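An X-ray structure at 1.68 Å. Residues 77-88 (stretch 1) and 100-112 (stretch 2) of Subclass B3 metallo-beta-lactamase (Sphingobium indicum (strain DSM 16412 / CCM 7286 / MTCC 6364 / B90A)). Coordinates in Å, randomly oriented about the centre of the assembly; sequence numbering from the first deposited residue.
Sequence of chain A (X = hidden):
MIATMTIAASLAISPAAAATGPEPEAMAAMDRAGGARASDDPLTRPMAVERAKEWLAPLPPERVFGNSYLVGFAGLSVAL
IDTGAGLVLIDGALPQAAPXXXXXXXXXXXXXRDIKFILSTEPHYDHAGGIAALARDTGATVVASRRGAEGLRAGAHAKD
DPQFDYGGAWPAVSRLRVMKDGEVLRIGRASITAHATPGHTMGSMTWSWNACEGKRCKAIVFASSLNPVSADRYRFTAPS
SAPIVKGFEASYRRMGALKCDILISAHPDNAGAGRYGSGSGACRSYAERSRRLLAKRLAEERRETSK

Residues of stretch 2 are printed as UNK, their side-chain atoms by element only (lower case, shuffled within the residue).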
ATOM      1  N   SER A  77      -5.762  -0.045   4.899  1.00 12.65           N
ATOM      2  CA  SER A  77      -6.194   1.139   4.160  1.00 11.98           C
ATOM      3  C   SER A  77      -6.353   0.820   2.685  1.00 12.73           C
ATOM      4  O   SER A  77      -5.490   0.172   2.080  1.00 13.72           O
ATOM      5  CB  SER A  77      -5.167   2.270   4.299  1.00 11.47           C
ATOM      6  OG  SER A  77      -5.029   2.611   5.693  1.00 13.74           O
ATOM      7  N   VAL A  78      -7.449   1.317   2.107  1.00 11.74           N
ATOM      8  CA  VAL A  78      -7.644   1.327   0.646  1.00 12.69           C
ATOM      9  C   VAL A  78      -8.147   2.721   0.281  1.00 13.73           C
ATOM     10  O   VAL A  78      -9.129   3.194   0.876  1.00 13.98           O
ATOM     11  CB  VAL A  78      -8.676   0.256   0.202  1.00 11.24           C
ATOM     12  CG1 VAL A  78      -8.876   0.285  -1.344  1.00 12.83           C
ATOM     13  CG2 VAL A  78      -8.262  -1.155   0.728  1.00 13.45           C
ATOM     14  N   ALA A  79      -7.474   3.395  -0.657  1.00 13.30           N
ATOM     15  CA  ALA A  79      -7.886   4.761  -1.034  1.00 12.11           C
ATOM     16  C   ALA A  79      -8.563   4.763  -2.395  1.00 12.87           C
ATOM     17  O   ALA A  79      -8.363   3.855  -3.200  1.00 14.50           O
ATOM     18  CB  ALA A  79      -6.686   5.715  -1.097  1.00 14.16           C
ATOM     19  N   LEU A  80      -9.379   5.790  -2.651  1.00 12.65           N
ATOM     20  CA  LEU A  80     -10.092   5.966  -3.930  1.00 12.95           C
ATOM     21  C   LEU A  80      -9.931   7.433  -4.301  1.00 15.62           C
ATOM     22  O   LEU A  80     -10.181   8.313  -3.470  1.00 15.94           O
ATOM     23  CB  LEU A  80     -11.588   5.597  -3.809  1.00 15.35           C
ATOM     24  CG  LEU A  80     -12.317   5.891  -5.097  1.00 12.99           C
ATOM     25  CD1 LEU A  80     -12.010   4.711  -6.083  1.00 16.38           C
ATOM     26  CD2 LEU A  80     -13.811   5.909  -4.720  1.00 17.00           C
ATOM     27  N   ILE A  81      -9.412   7.690  -5.497  1.00 13.46           N
ATOM     28  CA  ILE A  81      -9.228   9.065  -5.992  1.00 15.35           C
ATOM     29  C   ILE A  81     -10.127   9.261  -7.189  1.00 16.89           C
ATOM     30  O   ILE A  81     -10.031   8.503  -8.166  1.00 14.90           O
ATOM     31  CB  ILE A  81      -7.761   9.331  -6.402  1.00 15.88           C
ATOM     32  CG1 ILE A  81      -6.827   8.994  -5.232  1.00 19.09           C
ATOM     33  CG2 ILE A  81      -7.574  10.810  -6.923  1.00 17.76           C
ATOM     34  CD1 ILE A  81      -5.369   8.971  -5.688  1.00 16.99           C
ATOM     35  N   ASP A  82     -10.971  10.285  -7.141  1.00 15.65           N
ATOM     36  CA  ASP A  82     -11.793  10.669  -8.282  1.00 20.14           C
ATOM     37  C   ASP A  82     -11.047  11.742  -9.076  1.00 21.07           C
ATOM     38  O   ASP A  82     -11.003  12.907  -8.679  1.00 23.11           O
ATOM     39  CB  ASP A  82     -13.162  11.138  -7.804  1.00 20.91           C
ATOM     40  CG  ASP A  82     -14.008  11.683  -8.927  1.00 27.20           C
ATOM     41  OD1 ASP A  82     -13.567  11.535 -10.087  1.00 24.14           O
ATOM     42  OD2 ASP A  82     -15.061  12.347  -8.600  1.00 30.62           O
ATOM     43  N   THR A  83     -10.517  11.375 -10.256  1.00 19.34           N
ATOM     44  CA  THR A  83      -9.600  12.272 -10.954  1.00 21.91           C
ATOM     45  C   THR A  83     -10.306  13.221 -11.920  1.00 26.49           C
ATOM     46  O   THR A  83      -9.658  14.117 -12.462  1.00 27.11           O
ATOM     47  CB  THR A  83      -8.585  11.476 -11.765  1.00 24.16           C
ATOM     48  OG1 THR A  83      -9.297  10.912 -12.889  1.00 22.64           O
ATOM     49  CG2 THR A  83      -7.988  10.273 -10.938  1.00 17.11           C
ATOM     50  N   GLY A  84     -11.583  13.015 -12.160  1.00 23.57           N
ATOM     51  CA  GLY A  84     -12.320  13.739 -13.177  1.00 24.60           C
ATOM     52  C   GLY A  84     -12.330  13.042 -14.521  1.00 29.72           C
ATOM     53  O   GLY A  84     -13.162  13.381 -15.377  1.00 29.37           O
ATOM     54  N   ALA A  85     -11.461  12.052 -14.710  1.00 25.47           N
ATOM     55  CA  ALA A  85     -11.366  11.228 -15.916  1.00 26.73           C
ATOM     56  C   ALA A  85     -11.195   9.763 -15.543  1.00 25.00           C
ATOM     57  O   ALA A  85     -10.529   8.983 -16.227  1.00 25.69           O
ATOM     58  CB  ALA A  85     -10.211  11.659 -16.797  1.00 30.45           C
ATOM     59  N   GLY A  86     -11.868   9.357 -14.484  1.00 24.93           N
ATOM     60  CA  GLY A  86     -11.773   7.996 -14.009  1.00 24.01           C
ATOM     61  C   GLY A  86     -11.310   7.973 -12.570  1.00 19.78           C
ATOM     62  O   GLY A  86     -10.870   8.982 -12.008  1.00 20.64           O
ATOM     63  N   LEU A  87     -11.387   6.786 -12.000  1.00 16.05           N
ATOM     64  CA  LEU A  87     -11.090   6.608 -10.573  1.00 18.25           C
ATOM     65  C   LEU A  87      -9.794   5.833 -10.442  1.00 15.41           C
ATOM     66  O   LEU A  87      -9.447   5.001 -11.298  1.00 16.04           O
ATOM     67  CB  LEU A  87     -12.223   5.865  -9.845  1.00 16.82           C
ATOM     68  CG  LEU A  87     -13.629   6.475 -10.115  1.00 18.46           C
ATOM     69  CD1 LEU A  87     -14.662   5.565  -9.509  1.00 18.92           C
ATOM     70  CD2 LEU A  87     -13.766   7.867  -9.477  1.00 21.85           C
ATOM     71  N   VAL A  88      -9.106   6.067  -9.329  1.00 13.73           N
ATOM     72  CA  VAL A  88      -7.887   5.298  -9.009  1.00 14.30           C
ATOM     73  C   VAL A  88      -8.056   4.696  -7.616  1.00 16.49           C
ATOM     74  O   VAL A  88      -8.391   5.418  -6.665  1.00 15.76           O
ATOM     75  CB  VAL A  88      -6.658   6.239  -8.989  1.00 13.40           C
ATOM     76  CG1 VAL A  88      -5.454   5.484  -8.594  1.00 11.35           C
ATOM     77  CG2 VAL A  88      -6.426   6.842 -10.383  1.00 14.01           C
ATOM     78  N   UNK A 100     -16.158  -6.260  -0.819  1.00 18.32           N
ATOM     79  CA  UNK A 100     -16.410  -5.243   0.209  1.00 18.48           C
ATOM     80  C   UNK A 100     -15.899  -3.885  -0.253  1.00 14.58           C
ATOM     81  O   UNK A 100     -16.558  -2.867  -0.067  1.00 17.17           O
ATOM     82  c   UNK A 100     -15.728  -5.710   1.521  1.00 20.27           C
ATOM     83  c   UNK A 100     -16.072  -7.214   1.985  1.00 24.99           C
ATOM     84  s   UNK A 100     -14.868  -7.643   3.284  1.00 29.00           S
ATOM     85  c   UNK A 100     -15.312  -9.361   3.527  1.00 31.09           C
ATOM     86  N   UNK A 101     -14.729  -3.865  -0.908  1.00 14.79           N
ATOM     87  CA  UNK A 101     -14.205  -2.610  -1.467  1.00 14.88           C
ATOM     88  C   UNK A 101     -15.148  -2.041  -2.514  1.00 13.69           C
ATOM     89  O   UNK A 101     -15.457  -0.829  -2.497  1.00 15.37           O
ATOM     90  c   UNK A 101     -12.805  -2.843  -2.070  1.00 12.56           C
ATOM     91  c   UNK A 101     -10.471  -3.707  -1.372  1.00 16.77           C
ATOM     92  c   UNK A 101     -11.847  -3.081  -0.901  1.00 13.34           C
ATOM     93  c   UNK A 101     -12.307  -1.565  -2.840  1.00 14.03           C
ATOM     94  N   UNK A 102     -15.596  -2.882  -3.448  1.00 15.91           N
ATOM     95  CA  UNK A 102     -16.466  -2.386  -4.512  1.00 16.81           C
ATOM     96  C   UNK A 102     -17.789  -1.884  -3.914  1.00 14.07           C
ATOM     97  O   UNK A 102     -18.333  -0.873  -4.366  1.00 16.28           O
ATOM     98  c   UNK A 102     -16.726  -3.506  -5.531  1.00 20.04           C
ATOM     99  c   UNK A 102     -15.812  -5.348  -7.091  1.00 26.08           C
ATOM    100  c   UNK A 102     -14.986  -2.943  -7.169  1.00 32.47           C
ATOM    101  c   UNK A 102     -15.511  -4.042  -6.312  1.00 23.99           C
ATOM    102  N   UNK A 103     -18.318  -2.583  -2.917  1.00 16.05           N
ATOM    103  CA  UNK A 103     -19.494  -2.089  -2.213  1.00 16.74           C
ATOM    104  C   UNK A 103     -19.252  -0.691  -1.627  1.00 20.73           C
ATOM    105  O   UNK A 103     -20.124   0.181  -1.698  1.00 18.34           O
ATOM    106  c   UNK A 103     -19.893  -3.079  -1.110  1.00 19.38           C
ATOM    107  o   UNK A 103     -21.014  -2.588  -0.379  1.00 23.77           O
ATOM    108  N   UNK A 104     -18.088  -0.490  -0.985  1.00 16.33           N
ATOM    109  CA  UNK A 104     -17.783   0.812  -0.406  1.00 15.28           C
ATOM    110  C   UNK A 104     -17.689   1.881  -1.497  1.00 14.93           C
ATOM    111  O   UNK A 104     -18.093   3.035  -1.292  1.00 15.77           O
ATOM    112  c   UNK A 104     -16.692   0.095   1.756  1.00 17.91           C
ATOM    113  o   UNK A 104     -17.851  -0.022   2.244  1.00 21.74           O
ATOM    114  n   UNK A 104     -15.603  -0.319   2.394  1.00 14.86           N
ATOM    115  c   UNK A 104     -16.488   0.721   0.380  1.00 14.85           C
ATOM    116  N   UNK A 105     -17.130   1.526  -2.656  1.00 13.86           N
ATOM    117  CA  UNK A 105     -17.040   2.481  -3.765  1.00 15.26           C
ATOM    118  C   UNK A 105     -18.456   2.905  -4.185  1.00 16.31           C
ATOM    119  O   UNK A 105     -18.750   4.093  -4.374  1.00 17.95           O
ATOM    120  c   UNK A 105     -16.278   1.818  -4.939  1.00 15.73           C
ATOM    121  c   UNK A 105     -16.328   2.668  -6.176  1.00 17.45           C
ATOM    122  c   UNK A 105     -14.804   1.629  -4.540  1.00 14.63           C
ATOM    123  N   UNK A 106     -19.363   1.929  -4.264  1.00 16.19           N
ATOM    124  CA  UNK A 106     -20.753   2.225  -4.599  1.00 16.46           C
ATOM    125  C   UNK A 106     -21.456   3.047  -3.530  1.00 18.56           C
ATOM    126  O   UNK A 106     -22.325   3.893  -3.850  1.00 19.35           O
ATOM    127  n   UNK A 106     -20.509  -3.212  -8.854  1.00 57.76           N
ATOM    128  n   UNK A 106     -21.602  -1.608  -7.626  1.00 39.41           N
ATOM    129  c   UNK A 106     -21.998  -0.979  -6.391  1.00 23.59           C
ATOM    130  c   UNK A 106     -21.482   0.899  -4.837  1.00 15.20           C
ATOM    131  n   UNK A 106     -20.536  -3.332  -6.535  1.00 40.38           N
ATOM    132  c   UNK A 106     -21.104   0.275  -6.179  1.00 18.87           C
ATOM    133  c   UNK A 106     -20.872  -2.718  -7.673  1.00 48.47           C
ATOM    134  N   UNK A 107     -21.139   2.810  -2.244  1.00 19.46           N
ATOM    135  CA  UNK A 107     -21.796   3.577  -1.184  1.00 18.21           C
ATOM    136  C   UNK A 107     -21.488   5.055  -1.295  1.00 20.31           C
ATOM    137  O   UNK A 107     -22.315   5.895  -0.922  1.00 21.89           O
ATOM    138  n   UNK A 107     -21.358  -0.406   3.689  1.00 46.47           N
ATOM    139  c   UNK A 107     -21.334   3.082   0.175  1.00 17.84           C
ATOM    140  c   UNK A 107     -21.182   1.303   1.903  1.00 30.23           C
ATOM    141  c   UNK A 107     -21.834   1.743   0.573  1.00 23.28           C
ATOM    142  c   UNK A 107     -21.884   0.008   2.381  1.00 41.61           C
ATOM    143  N   UNK A 108     -20.309   5.395  -1.815  1.00 18.25           N
ATOM    144  CA  UNK A 108     -19.914   6.780  -2.057  1.00 18.63           C
ATOM    145  C   UNK A 108     -20.560   7.368  -3.306  1.00 20.43           C
ATOM    146  O   UNK A 108     -20.314   8.549  -3.593  1.00 24.75           O
ATOM    147  c   UNK A 108     -18.395   6.884  -2.195  1.00 15.87           C
ATOM    148  c   UNK A 108     -17.591   6.569  -0.910  1.00 17.65           C
ATOM    149  c   UNK A 108     -16.066   6.656  -1.255  1.00 20.71           C
ATOM    150  c   UNK A 108     -17.920   7.645   0.144  1.00 17.85           C
ATOM    151  N   UNK A 109     -21.289   6.567  -4.087  1.00 19.68           N
ATOM    152  CA  UNK A 109     -21.954   7.026  -5.280  1.00 19.02           C
ATOM    153  C   UNK A 109     -21.188   6.830  -6.551  1.00 21.52           C
ATOM    154  O   UNK A 109     -21.573   7.392  -7.580  1.00 21.76           O
ATOM    155  N   UNK A 110     -20.130   6.022  -6.533  1.00 17.75           N
ATOM    156  CA  UNK A 110     -19.294   5.832  -7.711  1.00 17.48           C
ATOM    157  C   UNK A 110     -19.576   4.471  -8.358  1.00 19.96           C
ATOM    158  O   UNK A 110     -20.047   3.523  -7.701  1.00 21.45           O
ATOM    159  c   UNK A 110     -16.460   9.797  -6.069  1.00 23.31           C
ATOM    160  c   UNK A 110     -17.352   7.290  -6.863  1.00 18.64           C
ATOM    161  c   UNK A 110     -16.990   7.508  -5.555  1.00 18.54           C
ATOM    162  c   UNK A 110     -16.561   8.799  -5.153  1.00 20.00           C
ATOM    163  c   UNK A 110     -17.808   5.905  -7.308  1.00 17.48           C
ATOM    164  c   UNK A 110     -16.767   9.551  -7.420  1.00 23.20           C
ATOM    165  c   UNK A 110     -17.198   8.289  -7.782  1.00 18.68           C
ATOM    166  N   UNK A 111     -19.258   4.385  -9.662  1.00 19.18           N
ATOM    167  CA  UNK A 111     -19.362   3.145 -10.425  1.00 18.22           C
ATOM    168  C   UNK A 111     -17.975   2.538 -10.501  1.00 16.16           C
ATOM    169  O   UNK A 111     -17.081   3.156 -11.108  1.00 17.96           O
ATOM    170  o   UNK A 111     -20.953   2.337 -13.644  1.00 28.53           O
ATOM    171  c   UNK A 111     -20.203   2.197 -12.620  1.00 19.50           C
ATOM    172  o   UNK A 111     -19.707   1.099 -12.282  1.00 21.58           O
ATOM    173  c   UNK A 111     -19.899   3.442 -11.826  1.00 17.91           C
ATOM    174  N   UNK A 112     -17.774   1.328  -9.955  1.00 16.90           N
ATOM    175  CA  UNK A 112     -16.449   0.693 -10.019  1.00 18.13           C
ATOM    176  C   UNK A 112     -15.967   0.469 -11.434  1.00 18.55           C
ATOM    177  O   UNK A 112     -14.750   0.375 -11.625  1.00 18.33           O
ATOM    178  c   UNK A 112     -16.687  -0.650  -9.303  1.00 20.41           C
ATOM    179  c   UNK A 112     -17.798  -0.338  -8.307  1.00 17.96           C
ATOM    180  c   UNK A 112     -18.690   0.605  -9.058  1.00 19.08           C
TER

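Position 100 carries an unbranched chain of two carbons, a sulfur and a terminal carbon, and it reaches nothing on stretch 1. A thioether in line is methionine, Met100, at home on a partly exposed helical turn.

Position 101 has four carbons, forked at the first, with one arm two carbons long. Such a fork at CB means isoleucine. The longer arm of Ile101 ends at CD1, 4.0 Å from CG2 of Val78, so two branched aliphatic side chains meet in a buried place.

Position 102 has four carbons forked at the second, hence leucine. Leu102 is out of reach of stretch 1, but its buried helical position suits an apolar side chain. Position 103 bears one carbon and one oxygen: Ser103, whose hydroxyl is hydrogen-bonded elsewhere in the structure. At 104 the second of two carbons carries an oxygen and a nitrogen, the amide of asparagine; although Asn104 is buried, its ND2 finds a partner elsewhere.

Position 105 has three carbons, one carrying the other two, and its CB points toward the strand. This is valine. CG1 of Val105 lies 4.4 Å from CD2 of Leu80, a loose apolar contact one helical turn after Ile101, on the same side of the helix. The backbone N of Val105 donates to the O of Ile101 at 2.9 Å.

Position 106 shows three carbons, a nitrogen, and a carbon with two more nitrogens, the guanidinium of arginine; position 107 shows four carbons in a row ending in nitrogen, which is lysine. Arg106 and Lys107 are exposed, suiting their charge, and neither touches stretch 1.

Position 108 again has four carbons forked at the second, so it is leucine. Leu108 brings CD1 to 4.2 Å from CD2 of Leu80, adding a small apolar patch beside the valine.

Position 109 has no side-chain atoms and is glycine. With a phi of 95°, a CB on Gly109 would be jammed against the preceding carbonyl oxygen. The residue forms a Schellman motif: its N bonds to the O of Arg106 at 2.9 Å, and the next N, at position 110, to the O of Val105 at 3.2 Å.

Position 110 has one carbon and then a six-carbon ring without a hydroxyl: phenylalanine. Phe110 sets CD2 3.7 Å from CD2 of Leu80 and CD1 3.9 Å from CD2 of Leu87. Near the ring plane, at the edge, OD2 of Asp82 approaches CE1 to 3.5 Å; ring hydrogens carry slight positive charge, which suits a carboxylate there.

Position 111 has two carbons, the second bearing two oxygens: aspartate. The CA-to-CB bond of Asp111 points sideways, and its carboxylate, hydrogen-bonded just outside the stretches, stays clear of stretch 1; its backbone O lies 3.8 Å from CD1 of Leu87. At 112 three carbons close onto the backbone N: Pro112, its CB directed away, its ring suiting a phi of -60°.

No hydrogen bond crosses between the stretches. Alternate residues Val78, Leu80 and Asp82, the first just before the strand, point toward the helix and the turn following it, and Phe110 packs across both strands, touching Leu80 and Leu87.

Stretch 2, residues 100-112: MILSNVRKLGFDP
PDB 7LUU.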